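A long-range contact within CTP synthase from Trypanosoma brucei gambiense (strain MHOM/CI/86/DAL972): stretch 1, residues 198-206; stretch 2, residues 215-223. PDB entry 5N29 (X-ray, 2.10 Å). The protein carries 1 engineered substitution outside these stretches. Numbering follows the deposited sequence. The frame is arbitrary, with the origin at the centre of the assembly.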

# COMPACT_ATOMS: atom_id res chain seq x y z
N ALA A 198 1.01 16.56 6.67
CA ALA A 198 0.43 16.45 5.33
C ALA A 198 -0.81 15.54 5.21
O ALA A 198 -1.33 15.37 4.10
CB ALA A 198 1.51 16.00 4.35
N GLY A 199 -1.26 14.96 6.32
CA GLY A 199 -2.52 14.19 6.39
C GLY A 199 -2.36 12.68 6.55
O GLY A 199 -3.36 11.95 6.62
N LEU A 200 -1.12 12.19 6.61
CA LEU A 200 -0.88 10.75 6.69
C LEU A 200 -0.96 10.29 8.14
O LEU A 200 -0.45 10.96 9.03
CB LEU A 200 0.47 10.40 6.09
CG LEU A 200 0.58 9.00 5.47
CD1 LEU A 200 -0.18 8.93 4.14
CD2 LEU A 200 2.05 8.64 5.25
N CYS A 201 -1.60 9.15 8.36
CA CYS A 201 -1.68 8.54 9.67
C CYS A 201 -0.82 7.30 9.60
O CYS A 201 -1.01 6.47 8.72
CB CYS A 201 -3.14 8.18 9.99
SG CYS A 201 -3.37 7.11 11.44
N ILE A 202 0.15 7.17 10.51
CA ILE A 202 0.94 5.95 10.64
C ILE A 202 0.15 5.01 11.56
O ILE A 202 0.21 5.14 12.77
CB ILE A 202 2.35 6.23 11.18
CG1 ILE A 202 3.12 7.15 10.21
CG2 ILE A 202 3.12 4.92 11.38
CD1 ILE A 202 4.45 7.66 10.73
N SER A 203 -0.60 4.08 10.96
CA SER A 203 -1.54 3.24 11.71
C SER A 203 -0.95 1.92 12.21
O SER A 203 -1.51 1.33 13.15
CB SER A 203 -2.80 2.98 10.90
OG SER A 203 -2.52 2.24 9.73
N ALA A 204 0.14 1.45 11.61
CA ALA A 204 0.78 0.21 12.06
C ALA A 204 2.29 0.26 11.89
O ALA A 204 2.80 0.80 10.90
CB ALA A 204 0.21 -0.99 11.32
N VAL A 205 2.99 -0.31 12.88
CA VAL A 205 4.45 -0.25 12.98
C VAL A 205 4.99 -1.54 13.57
O VAL A 205 4.24 -2.33 14.15
CB VAL A 205 4.93 0.93 13.86
CG1 VAL A 205 4.53 2.26 13.24
CG2 VAL A 205 4.40 0.84 15.29
N THR A 206 6.30 -1.75 13.43
CA THR A 206 6.96 -2.90 14.07
C THR A 206 7.34 -2.63 15.53
O THR A 206 7.55 -3.59 16.29
CB THR A 206 8.22 -3.33 13.31
OG1 THR A 206 9.15 -2.24 13.24
CG2 THR A 206 7.85 -3.81 11.90
N ARG A 215 9.78 0.51 12.09
CA ARG A 215 9.48 0.24 10.68
C ARG A 215 7.98 0.44 10.45
O ARG A 215 7.16 -0.19 11.14
CB ARG A 215 9.88 -1.17 10.29
CG ARG A 215 11.34 -1.52 10.55
CD ARG A 215 11.58 -3.02 10.49
NE ARG A 215 12.95 -3.33 10.90
CZ ARG A 215 14.02 -3.31 10.11
NH1 ARG A 215 13.94 -3.01 8.81
NH2 ARG A 215 15.21 -3.61 10.65
N VAL A 216 7.63 1.30 9.50
CA VAL A 216 6.23 1.57 9.19
C VAL A 216 5.66 0.39 8.42
O VAL A 216 6.18 0.01 7.37
CB VAL A 216 6.04 2.87 8.39
CG1 VAL A 216 4.57 3.05 8.00
CG2 VAL A 216 6.51 4.07 9.21
N GLU A 217 4.59 -0.19 8.95
CA GLU A 217 3.92 -1.33 8.35
C GLU A 217 2.62 -0.93 7.65
O GLU A 217 2.21 -1.61 6.73
CB GLU A 217 3.63 -2.39 9.41
CG GLU A 217 4.87 -3.13 9.90
CD GLU A 217 5.42 -4.17 8.93
OE1 GLU A 217 4.91 -4.33 7.79
OE2 GLU A 217 6.40 -4.84 9.29
N ALA A 218 2.00 0.17 8.07
CA ALA A 218 0.79 0.67 7.41
C ALA A 218 0.61 2.16 7.57
O ALA A 218 0.84 2.73 8.65
CB ALA A 218 -0.44 -0.05 7.95
N VAL A 219 0.16 2.78 6.48
CA VAL A 219 -0.20 4.19 6.46
C VAL A 219 -1.62 4.35 5.92
O VAL A 219 -2.08 3.56 5.09
CB VAL A 219 0.79 5.05 5.64
CG1 VAL A 219 2.21 4.84 6.16
CG2 VAL A 219 0.71 4.75 4.15
N GLU A 220 -2.29 5.39 6.39
CA GLU A 220 -3.62 5.75 5.94
C GLU A 220 -3.75 7.25 5.80
O GLU A 220 -2.93 8.02 6.34
CB GLU A 220 -4.67 5.24 6.94
CG GLU A 220 -4.47 3.79 7.35
CD GLU A 220 -5.47 3.30 8.34
OE1 GLU A 220 -6.51 3.98 8.52
OE2 GLU A 220 -5.23 2.22 8.94
N ASN A 221 -4.79 7.66 5.09
CA ASN A 221 -5.19 9.07 5.02
C ASN A 221 -6.65 9.15 5.50
O ASN A 221 -7.58 8.90 4.72
CB ASN A 221 -5.02 9.61 3.60
CG ASN A 221 -5.07 11.14 3.54
OD1 ASN A 221 -5.90 11.77 4.21
ND2 ASN A 221 -4.19 11.73 2.74
N PRO A 222 -6.85 9.49 6.79
CA PRO A 222 -8.22 9.50 7.32
C PRO A 222 -9.11 10.66 6.85
O PRO A 222 -10.31 10.61 7.11
CB PRO A 222 -8.02 9.53 8.84
CG PRO A 222 -6.63 10.00 9.08
CD PRO A 222 -5.84 9.83 7.81
N SER A 223 -8.58 11.67 6.15
CA SER A 223 -9.46 12.65 5.49
C SER A 223 -10.32 12.01 4.39
O SER A 223 -11.35 12.56 4.01
CB SER A 223 -8.66 13.83 4.92
OG SER A 223 -7.85 13.43 3.83
O HOH W 1 -5.65 13.18 6.74

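Two antiparallel strands, 201-205 and 216-220, are joined chiefly through their backbones. At one end Cys201 and Glu220 form a reciprocal pair: Cys201 N donates to Glu220 O at 2.7 Å, almost straight, and Glu220 N returns a bond to Cys201 O at 2.9 Å. Further along, the ladder carries a beta bulge. Ala204 O accepts from both Glu217 N (2.8 Å) and Ala218 N (3.0 Å), while Ala218 O receives weak bonds from Ser203 N (3.0 Å) and Ala204 N (3.3 Å). One carbonyl on each strand thus serves two successive amides, and the register shifts by one between Ala204 and Val205. Beyond the bulge, Thr206 N donates to Arg215 O (2.9 Å), and Thr206 OG1 accepts from Arg215 N (3.0 Å); with chi1 in p, the threonine hydroxyl supplies the acceptor that closes this end.

One hydrogen bond joins side chain to side chain across the strands: Ser203 OG donates to Glu220 OE2 at 2.8 Å. The serine is short, its CB points toward the partner strand, and the buried carboxylate is satisfied further by partners elsewhere in the structure. Where the strands begin to give way to loop, a water donates to Gly199 O (2.6 Å) and Asn221 OD1 (2.9 Å), bridging two acceptors that could not bond each other. Gly199, ending a helix in a Schellman motif, has a positive phi at which a CB would jam against the preceding carbonyl.

Packing follows the two faces. Ala204 and Ala218 share one, their CB atoms 3.6 Å apart, small side chains in close contact beside the bulge; on that same face Cys201 CB meets Pro222 CD at 3.8 Å. The other face carries branched residues: Ile202 CG2 lies 4.1 Å from Val216 CG2, with Val205 and Val219 alongside, and Leu200 CD2 reaches Val219 CB at 3.8 Å. All five are buried.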